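Local coordinates for protein glycoside hydrolase family 5 (Aspergillus oryzae, PDB 6LA0) that is a secreted family 5 glycoside hydrolase, a rutinosidase predicted also to act as an exo-1,3-beta-glucanase that removes glucose units from non-reducing ends, at residues 187-195 with 207-218; 279-287 with 318-326. All blocks are in the same frame, centred on the assembly; numbering follows the deposited sequence.

Interaction 1 of 2, residues 187-195 with 207-218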
ATOM      1  N   GLU A 187       7.189   1.832   6.033  1.00 16.62           N
ATOM      2  CA  GLU A 187       7.268   0.848   4.954  1.00 19.39           C
ATOM      3  C   GLU A 187       8.092   1.416   3.801  1.00 16.10           C
ATOM      4  O   GLU A 187       7.577   2.217   3.000  1.00 15.02           O
ATOM      5  CB  GLU A 187       5.859   0.445   4.478  1.00 17.34           C
ATOM      6  CG  GLU A 187       5.844  -0.613   3.357  1.00 16.59           C
ATOM      7  CD  GLU A 187       4.487  -1.293   3.176  1.00 19.58           C
ATOM      8  OE1 GLU A 187       3.448  -0.618   3.337  1.00 16.71           O
ATOM      9  OE2 GLU A 187       4.461  -2.510   2.873  1.00 16.23           O
ATOM     10  N   PRO A 188       9.360   1.027   3.662  1.00 18.47           N
ATOM     11  CA  PRO A 188      10.295   1.738   2.775  1.00 14.84           C
ATOM     12  C   PRO A 188      10.259   1.340   1.305  1.00 18.66           C
ATOM     13  O   PRO A 188      11.034   1.898   0.528  1.00 18.56           O
ATOM     14  CB  PRO A 188      11.652   1.388   3.402  1.00 12.71           C
ATOM     15  CG  PRO A 188      11.437  -0.027   3.927  1.00 16.52           C
ATOM     16  CD  PRO A 188      10.028  -0.029   4.452  1.00 16.29           C
ATOM     17  N   MET A 189       9.383   0.419   0.887  1.00 14.27           N
ATOM     18  CA  MET A 189       9.212   0.118  -0.534  1.00 13.14           C
ATOM     19  C   MET A 189       7.909  -0.653  -0.710  1.00 18.16           C
ATOM     20  O   MET A 189       7.265  -1.044   0.262  1.00 17.98           O
ATOM     21  CB  MET A 189      10.398  -0.681  -1.088  1.00 15.79           C
ATOM     22  CG  MET A 189      10.403  -2.144  -0.659  1.00 21.44           C
ATOM     23  SD  MET A 189      12.025  -2.930  -0.670  1.00 18.86           S
ATOM     24  CE  MET A 189      12.560  -2.704  -2.361  1.00 16.66           C
ATOM     25  N   ASN A 190       7.546  -0.888  -1.970  1.00 16.71           N
ATOM     26  CA  ASN A 190       6.295  -1.555  -2.310  1.00 15.27           C
ATOM     27  C   ASN A 190       6.466  -2.308  -3.621  1.00 17.05           C
ATOM     28  O   ASN A 190       6.897  -1.721  -4.618  1.00 17.34           O
ATOM     29  CB  ASN A 190       5.143  -0.550  -2.432  1.00 17.86           C
ATOM     30  CG  ASN A 190       3.847  -1.202  -2.865  1.00 17.56           C
ATOM     31  OD1 ASN A 190       3.160  -1.839  -2.063  1.00 16.13           O
ATOM     32  ND2 ASN A 190       3.517  -1.070  -4.142  1.00 19.85           N
ATOM     33  N   GLU A 191       6.136  -3.604  -3.597  1.00 14.85           N
ATOM     34  CA  GLU A 191       6.119  -4.509  -4.748  1.00 18.22           C
ATOM     35  C   GLU A 191       7.311  -4.377  -5.709  1.00 17.21           C
ATOM     36  O   GLU A 191       7.121  -4.154  -6.908  1.00 17.71           O
ATOM     37  CB  GLU A 191       4.796  -4.388  -5.499  1.00 20.31           C
ATOM     38  CG  GLU A 191       3.600  -4.783  -4.642  1.00 16.86           C
ATOM     39  CD  GLU A 191       2.267  -4.746  -5.393  1.00 23.83           C
ATOM     40  OE1 GLU A 191       2.262  -4.313  -6.571  1.00 23.50           O
ATOM     41  OE2 GLU A 191       1.228  -5.156  -4.807  1.00 17.73           O
ATOM     42  N   PRO A 192       8.540  -4.588  -5.227  1.00 16.35           N
ATOM     43  CA  PRO A 192       9.687  -4.605  -6.150  1.00 15.36           C
ATOM     44  C   PRO A 192       9.690  -5.872  -6.997  1.00 22.22           C
ATOM     45  O   PRO A 192       9.649  -6.987  -6.468  1.00 22.95           O
ATOM     46  CB  PRO A 192      10.899  -4.553  -5.211  1.00 22.02           C
ATOM     47  CG  PRO A 192      10.405  -5.228  -3.953  1.00 18.97           C
ATOM     48  CD  PRO A 192       8.969  -4.752  -3.824  1.00 18.18           C
ATOM     49  N   THR A 193       9.743  -5.698  -8.320  1.00 23.88           N
ATOM     50  CA  THR A 193       9.880  -6.821  -9.244  1.00 22.61           C
ATOM     51  C   THR A 193      10.846  -6.442 -10.361  1.00 26.84           C
ATOM     52  O   THR A 193      10.924  -5.276 -10.759  1.00 23.48           O
ATOM     53  CB  THR A 193       8.535  -7.243  -9.873  1.00 22.87           C
ATOM     54  OG1 THR A 193       8.001  -6.164 -10.647  1.00 26.12           O
ATOM     55  CG2 THR A 193       7.528  -7.639  -8.805  1.00 24.96           C
ATOM     56  N   ASP A 194      11.570  -7.443 -10.887  1.00 25.14           N
ATOM     57  CA  ASP A 194      12.416  -7.222 -12.056  1.00 23.83           C
ATOM     58  C   ASP A 194      12.117  -8.132 -13.248  1.00 29.62           C
ATOM     59  O   ASP A 194      12.825  -8.042 -14.255  1.00 32.95           O
ATOM     60  CB  ASP A 194      13.912  -7.341 -11.674  1.00 26.12           C
ATOM     61  CG  ASP A 194      14.298  -8.734 -11.174  1.00 25.03           C
ATOM     62  OD1 ASP A 194      13.425  -9.615 -11.036  1.00 27.97           O
ATOM     63  OD2 ASP A 194      15.496  -8.938 -10.912  1.00 28.50           O
ATOM     64  N   ASN A 195      11.081  -8.974 -13.181  1.00 30.74           N
ATOM     65  CA  ASN A 195      10.728  -9.863 -14.289  1.00 35.54           C
ATOM     66  C   ASN A 195       9.863  -9.119 -15.298  1.00 37.56           C
ATOM     67  O   ASN A 195       8.810  -8.590 -14.916  1.00 41.03           O
ATOM     68  CB  ASN A 195       9.976 -11.085 -13.769  1.00 34.79           C
ATOM     69  CG  ASN A 195       9.872 -12.209 -14.792  1.00 38.83           C
ATOM     70  OD1 ASN A 195       9.810 -11.978 -16.006  1.00 42.01           O
ATOM     71  ND2 ASN A 195       9.850 -13.442 -14.297  1.00 36.67           N
ATOM     72  N   LEU A 207      10.410 -11.753  -9.148  1.00 28.36           N
ATOM     73  CA  LEU A 207      11.673 -11.202  -8.671  1.00 26.15           C
ATOM     74  C   LEU A 207      12.735 -12.286  -8.755  1.00 25.59           C
ATOM     75  O   LEU A 207      12.596 -13.336  -8.122  1.00 24.51           O
ATOM     76  CB  LEU A 207      11.559 -10.689  -7.226  1.00 24.52           C
ATOM     77  CG  LEU A 207      12.763  -9.970  -6.594  1.00 23.89           C
ATOM     78  CD1 LEU A 207      13.096  -8.636  -7.269  1.00 23.00           C
ATOM     79  CD2 LEU A 207      12.547  -9.771  -5.092  1.00 24.21           C
ATOM     80  N   SER A 208      13.792 -12.023  -9.526  1.00 25.01           N
ATOM     81  CA  SER A 208      14.923 -12.931  -9.645  1.00 29.17           C
ATOM     82  C   SER A 208      15.759 -12.923  -8.366  1.00 28.63           C
ATOM     83  O   SER A 208      15.658 -12.018  -7.536  1.00 23.09           O
ATOM     84  CB  SER A 208      15.804 -12.536 -10.830  1.00 20.92           C
ATOM     85  OG  SER A 208      16.569 -11.371 -10.528  1.00 28.18           O
ATOM     86  N   ASP A 209      16.598 -13.958  -8.211  1.00 25.41           N
ATOM     87  CA  ASP A 209      17.506 -13.970  -7.065  1.00 27.39           C
ATOM     88  C   ASP A 209      18.525 -12.839  -7.147  1.00 25.06           C
ATOM     89  O   ASP A 209      18.919 -12.285  -6.116  1.00 21.92           O
ATOM     90  CB  ASP A 209      18.223 -15.314  -6.956  1.00 31.25           C
ATOM     91  CG  ASP A 209      17.271 -16.457  -6.720  1.00 35.33           C
ATOM     92  OD1 ASP A 209      16.379 -16.341  -5.840  1.00 29.44           O
ATOM     93  OD2 ASP A 209      17.411 -17.472  -7.429  1.00 44.04           O
ATOM     94  N   ARG A 210      18.959 -12.486  -8.354  1.00 24.78           N
ATOM     95  CA  ARG A 210      19.854 -11.346  -8.517  1.00 26.98           C
ATOM     96  C   ARG A 210      19.206 -10.058  -8.014  1.00 26.67           C
ATOM     97  O   ARG A 210      19.820  -9.288  -7.265  1.00 25.56           O
ATOM     98  CB  ARG A 210      20.244 -11.208  -9.986  1.00 32.43           C
ATOM     99  CG  ARG A 210      21.201 -10.080 -10.237  1.00 34.23           C
ATOM    100  CD  ARG A 210      21.945 -10.259 -11.543  1.00 34.42           C
ATOM    101  NE  ARG A 210      22.830  -9.122 -11.772  1.00 38.16           N
ATOM    102  CZ  ARG A 210      22.547  -8.110 -12.587  1.00 35.49           C
ATOM    103  NH1 ARG A 210      21.396  -8.098 -13.265  1.00 35.28           N
ATOM    104  NH2 ARG A 210      23.418  -7.117 -12.727  1.00 38.49           N
ATOM    105  N   GLY A 211      17.960  -9.805  -8.430  1.00 26.00           N
ATOM    106  CA  GLY A 211      17.238  -8.639  -7.946  1.00 23.60           C
ATOM    107  C   GLY A 211      16.955  -8.693  -6.457  1.00 22.96           C
ATOM    108  O   GLY A 211      16.918  -7.657  -5.794  1.00 22.59           O
ATOM    109  N   ALA A 212      16.780  -9.897  -5.908  1.00 23.93           N
ATOM    110  CA  ALA A 212      16.525 -10.035  -4.476  1.00 21.19           C
ATOM    111  C   ALA A 212      17.742  -9.658  -3.631  1.00 20.54           C
ATOM    112  O   ALA A 212      17.583  -9.213  -2.491  1.00 18.86           O
ATOM    113  CB  ALA A 212      16.080 -11.464  -4.156  1.00 24.72           C
ATOM    114  N   THR A 213      18.960  -9.832  -4.144  1.00 20.30           N
ATOM    115  CA  THR A 213      20.119  -9.427  -3.350  1.00 23.09           C
ATOM    116  C   THR A 213      20.154  -7.910  -3.184  1.00 22.11           C
ATOM    117  O   THR A 213      20.482  -7.399  -2.105  1.00 20.26           O
ATOM    118  CB  THR A 213      21.410  -9.937  -3.988  1.00 24.67           C
ATOM    119  OG1 THR A 213      21.603  -9.312  -5.263  1.00 31.70           O
ATOM    120  CG2 THR A 213      21.339 -11.446  -4.183  1.00 21.33           C
ATOM    121  N   TRP A 214      19.770  -7.173  -4.226  1.00 20.75           N
ATOM    122  CA  TRP A 214      19.716  -5.719  -4.100  1.00 18.74           C
ATOM    123  C   TRP A 214      18.606  -5.297  -3.145  1.00 17.36           C
ATOM    124  O   TRP A 214      18.799  -4.388  -2.329  1.00 17.93           O
ATOM    125  CB  TRP A 214      19.529  -5.070  -5.478  1.00 22.58           C
ATOM    126  CG  TRP A 214      19.875  -3.593  -5.477  1.00 21.60           C
ATOM    127  CD1 TRP A 214      18.997  -2.542  -5.500  1.00 20.48           C
ATOM    128  CD2 TRP A 214      21.193  -3.016  -5.431  1.00 21.01           C
ATOM    129  NE1 TRP A 214      19.688  -1.350  -5.469  1.00 22.89           N
ATOM    130  CE2 TRP A 214      21.035  -1.613  -5.433  1.00 21.87           C
ATOM    131  CE3 TRP A 214      22.486  -3.550  -5.402  1.00 22.58           C
ATOM    132  CZ2 TRP A 214      22.129  -0.731  -5.404  1.00 23.13           C
ATOM    133  CZ3 TRP A 214      23.578  -2.670  -5.361  1.00 22.91           C
ATOM    134  CH2 TRP A 214      23.386  -1.276  -5.362  1.00 23.78           C
ATOM    135  N   VAL A 215      17.443  -5.954  -3.219  1.00 17.37           N
ATOM    136  CA  VAL A 215      16.353  -5.649  -2.292  1.00 17.23           C
ATOM    137  C   VAL A 215      16.792  -5.893  -0.850  1.00 18.05           C
ATOM    138  O   VAL A 215      16.532  -5.074   0.042  1.00 17.62           O
ATOM    139  CB  VAL A 215      15.102  -6.469  -2.652  1.00 16.31           C
ATOM    140  CG1 VAL A 215      13.993  -6.257  -1.621  1.00 16.49           C
ATOM    141  CG2 VAL A 215      14.618  -6.081  -4.034  1.00 20.53           C
ATOM    142  N   LEU A 216      17.453  -7.033  -0.598  1.00 18.00           N
ATOM    143  CA  LEU A 216      17.967  -7.326   0.739  1.00 16.45           C
ATOM    144  C   LEU A 216      18.974  -6.277   1.194  1.00 15.51           C
ATOM    145  O   LEU A 216      18.926  -5.823   2.341  1.00 17.02           O
ATOM    146  CB  LEU A 216      18.612  -8.712   0.768  1.00 18.07           C
ATOM    147  CG  LEU A 216      19.004  -9.233   2.155  1.00 23.84           C
ATOM    148  CD1 LEU A 216      17.765  -9.620   2.954  1.00 20.87           C
ATOM    149  CD2 LEU A 216      19.973 -10.407   2.050  1.00 22.68           C
ATOM    150  N   LYS A 217      19.911  -5.903   0.327  1.00 16.47           N
ATOM    151  CA  LYS A 217      20.824  -4.809   0.678  1.00 18.90           C
ATOM    152  C   LYS A 217      20.046  -3.586   1.160  1.00 17.99           C
ATOM    153  O   LYS A 217      20.347  -3.021   2.222  1.00 17.23           O
ATOM    154  CB  LYS A 217      21.714  -4.459  -0.514  1.00 17.18           C
ATOM    155  CG  LYS A 217      22.573  -3.210  -0.321  1.00 19.17           C
ATOM    156  CD  LYS A 217      23.355  -2.915  -1.598  1.00 20.32           C
ATOM    157  CE  LYS A 217      23.901  -1.488  -1.619  1.00 25.58           C
ATOM    158  NZ  LYS A 217      25.146  -1.377  -0.801  1.00 24.79           N
ATOM    159  N   TYR A 218      19.000  -3.196   0.413  1.00 18.91           N
ATOM    160  CA  TYR A 218      18.194  -2.031   0.780  1.00 14.79           C
ATOM    161  C   TYR A 218      17.496  -2.222   2.120  1.00 15.13           C
ATOM    162  O   TYR A 218      17.547  -1.344   2.986  1.00 15.46           O
ATOM    163  CB  TYR A 218      17.154  -1.749  -0.306  1.00 19.48           C
ATOM    164  CG  TYR A 218      16.225  -0.568  -0.011  1.00 17.05           C
ATOM    165  CD1 TYR A 218      16.740   0.718   0.157  1.00 15.71           C
ATOM    166  CD2 TYR A 218      14.845  -0.738   0.063  1.00 18.27           C
ATOM    167  CE1 TYR A 218      15.906   1.810   0.417  1.00 16.12           C
ATOM    168  CE2 TYR A 218      13.992   0.353   0.306  1.00 14.62           C
ATOM    169  CZ  TYR A 218      14.538   1.624   0.479  1.00 16.50           C
ATOM    170  OH  TYR A 218      13.716   2.691   0.733  1.00 13.64           O
TER
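The side chain of M189 reaches into the centre of this contact, between V215 and Y218. Its first torsion (chi1 75°) sets CG between the backbone N and carbonyl carbon, and a bend at chi3 brings CE to 3.9 Å from V215 CG1. The sulfur meets the rim of the tyrosine in a Met-aromatic contact, with M189 SD 3.6 Å from Y218 CD2 and lying at the ring edge instead of over a face. The other branch of V215 packs more loosely, CG2 against P192 CB at 4.2 Å, while F237 and W247 also touch this valine. L207 CD1 lies against P192 O, 3.9 Å away, and also meets D194 OD1.

The loop follows strand 184-187 of the TIM barrel and contains the Asn-Glu-Pro signature of family 5, N190 to P192; helix 209-229 is the outer helix that comes next in the chain. At one end of the contact Y218 OH donates to P188 O at 2.8 Å, tilted from the carbonyl plane, which ties the ring to the loop just after the strand. At the partly exposed other end, D194 takes S208 in a two-pronged grip: OD1 accepts from S208 N at 2.9 Å and OD2 from S208 OG at 2.7 Å, both through syn lone pairs. S208 is the N-cap of the helix, and its OG in turn accepts from G211 N at 3.0 Å, nearly straight at 170°.

Interaction 2 of 2, residues 279-287 with 318-326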
ATOM      1  N   LEU A 279      -9.856 -17.365   0.084  1.00 18.15           N
ATOM      2  CA  LEU A 279      -9.396 -16.407   1.085  1.00 19.80           C
ATOM      3  C   LEU A 279      -8.790 -17.117   2.288  1.00 22.20           C
ATOM      4  O   LEU A 279      -7.744 -16.697   2.808  1.00 16.60           O
ATOM      5  CB  LEU A 279     -10.550 -15.508   1.535  1.00 16.73           C
ATOM      6  CG  LEU A 279     -11.098 -14.492   0.524  1.00 19.85           C
ATOM      7  CD1 LEU A 279     -12.535 -14.035   0.879  1.00 21.92           C
ATOM      8  CD2 LEU A 279     -10.157 -13.291   0.408  1.00 18.27           C
ATOM      9  N   TYR A 280      -9.432 -18.203   2.743  1.00 18.40           N
ATOM     10  CA  TYR A 280      -8.940 -18.889   3.928  1.00 20.82           C
ATOM     11  C   TYR A 280      -7.674 -19.676   3.615  1.00 20.55           C
ATOM     12  O   TYR A 280      -6.732 -19.687   4.415  1.00 20.16           O
ATOM     13  CB  TYR A 280     -10.023 -19.800   4.500  1.00 20.03           C
ATOM     14  CG  TYR A 280     -11.066 -19.075   5.329  1.00 19.46           C
ATOM     15  CD1 TYR A 280     -10.872 -18.848   6.684  1.00 21.48           C
ATOM     16  CD2 TYR A 280     -12.246 -18.633   4.758  1.00 18.32           C
ATOM     17  CE1 TYR A 280     -11.832 -18.187   7.449  1.00 22.75           C
ATOM     18  CE2 TYR A 280     -13.210 -17.971   5.512  1.00 19.05           C
ATOM     19  CZ  TYR A 280     -12.992 -17.745   6.853  1.00 17.57           C
ATOM     20  OH  TYR A 280     -13.960 -17.098   7.602  1.00 22.09           O
ATOM     21  N   ALA A 281      -7.630 -20.328   2.449  1.00 22.02           N
ATOM     22  CA  ALA A 281      -6.430 -21.058   2.046  1.00 20.21           C
ATOM     23  C   ALA A 281      -5.233 -20.124   1.953  1.00 20.03           C
ATOM     24  O   ALA A 281      -4.139 -20.445   2.445  1.00 19.15           O
ATOM     25  CB  ALA A 281      -6.661 -21.757   0.707  1.00 21.16           C
ATOM     26  N   ASP A 282      -5.424 -18.961   1.319  1.00 20.45           N
ATOM     27  CA  ASP A 282      -4.318 -18.028   1.090  1.00 15.72           C
ATOM     28  C   ASP A 282      -3.789 -17.466   2.402  1.00 17.31           C
ATOM     29  O   ASP A 282      -2.570 -17.336   2.589  1.00 18.32           O
ATOM     30  CB  ASP A 282      -4.773 -16.885   0.177  1.00 19.85           C
ATOM     31  CG  ASP A 282      -4.893 -17.306  -1.280  1.00 24.00           C
ATOM     32  OD1 ASP A 282      -4.271 -18.320  -1.675  1.00 26.77           O
ATOM     33  OD2 ASP A 282      -5.619 -16.629  -2.033  1.00 25.33           O
ATOM     34  N   ALA A 283      -4.692 -17.084   3.306  1.00 16.94           N
ATOM     35  CA  ALA A 283      -4.269 -16.551   4.592  1.00 16.54           C
ATOM     36  C   ALA A 283      -3.499 -17.604   5.383  1.00 21.41           C
ATOM     37  O   ALA A 283      -2.501 -17.290   6.048  1.00 20.06           O
ATOM     38  CB  ALA A 283      -5.485 -16.057   5.375  1.00 15.98           C
ATOM     39  N   GLN A 284      -3.934 -18.870   5.297  1.00 18.93           N
ATOM     40  CA  GLN A 284      -3.217 -19.950   5.969  1.00 16.92           C
ATOM     41  C   GLN A 284      -1.818 -20.130   5.389  1.00 17.75           C
ATOM     42  O   GLN A 284      -0.846 -20.265   6.136  1.00 16.61           O
ATOM     43  CB  GLN A 284      -4.002 -21.262   5.865  1.00 16.63           C
ATOM     44  CG  GLN A 284      -3.316 -22.444   6.555  1.00 21.00           C
ATOM     45  CD  GLN A 284      -4.186 -23.700   6.592  1.00 26.86           C
ATOM     46  OE1 GLN A 284      -5.411 -23.628   6.466  1.00 27.05           O
ATOM     47  NE2 GLN A 284      -3.550 -24.852   6.759  1.00 26.48           N
ATOM     48  N   SER A 285      -1.692 -20.139   4.063  1.00 19.25           N
ATOM     49  CA  SER A 285      -0.386 -20.388   3.468  1.00 16.42           C
ATOM     50  C   SER A 285       0.562 -19.195   3.597  1.00 19.98           C
ATOM     51  O   SER A 285       1.778 -19.379   3.499  1.00 20.47           O
ATOM     52  CB  SER A 285      -0.543 -20.758   1.999  1.00 23.03           C
ATOM     53  OG  SER A 285      -1.042 -19.662   1.275  1.00 23.00           O
ATOM     54  N   LYS A 286       0.046 -17.986   3.800  1.00 17.49           N
ATOM     55  CA  LYS A 286       0.902 -16.812   3.961  1.00 18.52           C
ATOM     56  C   LYS A 286       1.180 -16.488   5.424  1.00 16.66           C
ATOM     57  O   LYS A 286       1.718 -15.414   5.723  1.00 21.93           O
ATOM     58  CB  LYS A 286       0.277 -15.599   3.256  1.00 18.57           C
ATOM     59  CG  LYS A 286       0.228 -15.764   1.741  1.00 19.41           C
ATOM     60  CD  LYS A 286      -0.155 -14.460   1.022  1.00 17.94           C
ATOM     61  CE  LYS A 286      -0.430 -14.731  -0.459  1.00 19.64           C
ATOM     62  NZ  LYS A 286      -0.704 -13.487  -1.218  1.00 21.60           N
ATOM     63  N   ALA A 287       0.807 -17.379   6.342  1.00 20.57           N
ATOM     64  CA  ALA A 287       0.962 -17.073   7.759  1.00 21.12           C
ATOM     65  C   ALA A 287       2.424 -16.989   8.184  1.00 17.89           C
ATOM     66  O   ALA A 287       2.710 -16.394   9.226  1.00 19.33           O
ATOM     67  CB  ALA A 287       0.234 -18.115   8.607  1.00 17.74           C
ATOM     68  N   ALA A 318     -15.634 -12.420   5.117  1.00 16.55           N
ATOM     69  CA  ALA A 318     -14.851 -13.655   5.177  1.00 18.52           C
ATOM     70  C   ALA A 318     -13.361 -13.378   5.009  1.00 21.95           C
ATOM     71  O   ALA A 318     -12.528 -14.072   5.608  1.00 18.91           O
ATOM     72  CB  ALA A 318     -15.323 -14.633   4.102  1.00 18.91           C
ATOM     73  N   GLY A 319     -13.008 -12.379   4.199  1.00 18.86           N
ATOM     74  CA  GLY A 319     -11.611 -11.986   4.087  1.00 18.60           C
ATOM     75  C   GLY A 319     -11.079 -11.375   5.372  1.00 20.00           C
ATOM     76  O   GLY A 319      -9.987 -11.720   5.835  1.00 18.36           O
ATOM     77  N   LEU A 320     -11.853 -10.462   5.970  1.00 18.73           N
ATOM     78  CA  LEU A 320     -11.478  -9.892   7.263  1.00 19.29           C
ATOM     79  C   LEU A 320     -11.232 -10.989   8.293  1.00 19.42           C
ATOM     80  O   LEU A 320     -10.255 -10.936   9.046  1.00 16.88           O
ATOM     81  CB  LEU A 320     -12.571  -8.930   7.745  1.00 18.90           C
ATOM     82  CG  LEU A 320     -12.631  -7.585   7.014  1.00 20.86           C
ATOM     83  CD1 LEU A 320     -13.951  -6.842   7.274  1.00 21.22           C
ATOM     84  CD2 LEU A 320     -11.429  -6.726   7.381  1.00 18.04           C
ATOM     85  N   ASP A 321     -12.120 -11.989   8.338  1.00 17.08           N
ATOM     86  CA  ASP A 321     -11.987 -13.123   9.254  1.00 18.69           C
ATOM     87  C   ASP A 321     -10.689 -13.890   9.026  1.00 19.58           C
ATOM     88  O   ASP A 321      -9.952 -14.188   9.974  1.00 22.26           O
ATOM     89  CB  ASP A 321     -13.172 -14.071   9.070  1.00 17.61           C
ATOM     90  CG  ASP A 321     -14.474 -13.503   9.592  1.00 24.08           C
ATOM     91  OD1 ASP A 321     -14.458 -12.435  10.225  1.00 23.59           O
ATOM     92  OD2 ASP A 321     -15.527 -14.146   9.369  1.00 25.01           O
ATOM     93  N   ALA A 322     -10.408 -14.229   7.764  1.00 16.82           N
ATOM     94  CA  ALA A 322      -9.247 -15.044   7.424  1.00 17.35           C
ATOM     95  C   ALA A 322      -7.936 -14.336   7.753  1.00 21.26           C
ATOM     96  O   ALA A 322      -7.014 -14.932   8.319  1.00 19.30           O
ATOM     97  CB  ALA A 322      -9.302 -15.398   5.942  1.00 18.23           C
ATOM     98  N   MET A 323      -7.812 -13.071   7.375  1.00 18.80           N
ATOM     99  CA  MET A 323      -6.534 -12.408   7.595  1.00 19.46           C
ATOM    100  C   MET A 323      -6.328 -12.059   9.064  1.00 20.01           C
ATOM    101  O   MET A 323      -5.177 -11.930   9.512  1.00 21.92           O
ATOM    102  CB  MET A 323      -6.426 -11.163   6.709  1.00 22.83           C
ATOM    103  CG  MET A 323      -6.299 -11.472   5.201  1.00 20.22           C
ATOM    104  SD  MET A 323      -7.407 -10.453   4.245  1.00 42.45           S
ATOM    105  CE  MET A 323      -7.257 -11.202   2.636  1.00 24.90           C
ATOM    106  N   TYR A 324      -7.411 -11.911   9.835  1.00 17.83           N
ATOM    107  CA  TYR A 324      -7.265 -11.663  11.270  1.00 19.25           C
ATOM    108  C   TYR A 324      -6.923 -12.936  12.036  1.00 26.10           C
ATOM    109  O   TYR A 324      -6.220 -12.883  13.055  1.00 24.18           O
ATOM    110  CB  TYR A 324      -8.545 -11.058  11.833  1.00 21.48           C
ATOM    111  CG  TYR A 324      -8.397 -10.328  13.147  1.00 23.05           C
ATOM    112  CD1 TYR A 324      -7.966  -9.000  13.176  1.00 20.66           C
ATOM    113  CD2 TYR A 324      -8.712 -10.946  14.357  1.00 22.78           C
ATOM    114  CE1 TYR A 324      -7.845  -8.314  14.369  1.00 23.39           C
ATOM    115  CE2 TYR A 324      -8.587 -10.263  15.566  1.00 24.85           C
ATOM    116  CZ  TYR A 324      -8.150  -8.944  15.558  1.00 26.79           C
ATOM    117  OH  TYR A 324      -8.024  -8.243  16.737  1.00 28.50           O
ATOM    118  N   LYS A 325      -7.406 -14.078  11.562  1.00 19.63           N
ATOM    119  CA  LYS A 325      -7.166 -15.337  12.254  1.00 21.24           C
ATOM    120  C   LYS A 325      -5.743 -15.833  12.030  1.00 25.88           C
ATOM    121  O   LYS A 325      -5.078 -16.273  12.976  1.00 24.94           O
ATOM    122  CB  LYS A 325      -8.183 -16.375  11.777  1.00 23.71           C
ATOM    123  CG  LYS A 325      -8.175 -17.670  12.564  1.00 28.66           C
ATOM    124  CD  LYS A 325      -9.487 -18.436  12.409  1.00 31.91           C
ATOM    125  CE  LYS A 325     -10.218 -18.094  11.103  1.00 27.58           C
ATOM    126  NZ  LYS A 325     -11.298 -19.088  10.806  1.00 31.13           N
ATOM    127  N   TYR A 326      -5.254 -15.788  10.794  1.00 22.09           N
ATOM    128  CA  TYR A 326      -3.921 -16.350  10.485  1.00 19.05           C
ATOM    129  C   TYR A 326      -2.802 -15.314  10.553  1.00 22.28           C
ATOM    130  O   TYR A 326      -1.664 -15.714  10.607  1.00 24.91           O
ATOM    131  CB  TYR A 326      -3.942 -16.990   9.105  1.00 20.58           C
ATOM    132  CG  TYR A 326      -4.743 -18.271   9.035  1.00 18.70           C
ATOM    133  CD1 TYR A 326      -4.209 -19.480   9.415  1.00 18.86           C
ATOM    134  CD2 TYR A 326      -6.040 -18.261   8.594  1.00 21.20           C
ATOM    135  CE1 TYR A 326      -4.945 -20.646   9.352  1.00 19.33           C
ATOM    136  CE2 TYR A 326      -6.790 -19.416   8.498  1.00 21.45           C
ATOM    137  CZ  TYR A 326      -6.246 -20.618   8.898  1.00 21.55           C
ATOM    138  OH  TYR A 326      -6.986 -21.747   8.830  1.00 21.48           O
TER
HETATM  139  O   HOH W   1     -13.590 -17.712  10.586  1.00 27.13           O
HETATM  140  O   HOH W   2      -7.570 -22.422   5.757  1.00 28.70           O
HETATM  141  O   HOH W   3      -6.154 -24.049   9.740  1.00 29.43           O
HETATM  142  O   HOH W   4       1.022 -15.467  11.223  1.00 17.22           O
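Y280 and Y326 both hold CG anti to their own carbonyl carbon (chi1 -80° and -71°), and each ring thereby reaches the opposing helix. The Y280 ring fits as a knob among A318, D321, A322 and K325, and receives A322 CB over one face in a CH-pi contact, 4.1 Å from the ring centroid. K325 comes to the ring edge, its NZ 3.5 Å from Y280 CE1, and water 1 joins that NZ to Y280 OH. The nearby carboxylate of D321 has its salt bridge with R368.

Between the tyrosines, A283 CB meets A322 CB at 3.9 Å. Small residues here are consistent with the close approach of helix 279-285 and helix 318-326, whose axes come within 8.6 Å and cross at -19°; helices 275-285 and 312-326 are neighbours on the outside of the TIM barrel. Toward the barrel wall L279 CD1 rests on G319 N at 3.7 Å, and L279 CD2 touches M323 CE.

Q284 lies across the Y326 ring, with CB over its face 3.9 Å from the centroid and the amide plane nearly parallel to the ring. Water 2 donates to Q284 OE1 at 2.6 Å and also bonds Y326 OH. Farther along, water 4 bridges the carbonyl oxygens of A287 and Y326.

Both interactions belong to one TIM barrel but join different parts of it. Interaction 1 fastens the loop at the C-terminal end of strand 184-187, the end where family 5 enzymes place their active site, to the outer helix that follows. Interaction 2 joins two successive outer helices, which follow strands 257-265 and 294-303, and has a solvated rim. The centres of interactions 1 and 2 lie about 25 Å apart and their nearest atoms about 9 Å. The loop of interaction 1 nevertheless reaches toward strand 257-265 through E191, bonded to H262, while K286 of interaction 2 bonds T263 on that strand. The D194 side chain is about 12 Å from an N-acetylglucosamine of an N-linked glycan, not a substrate.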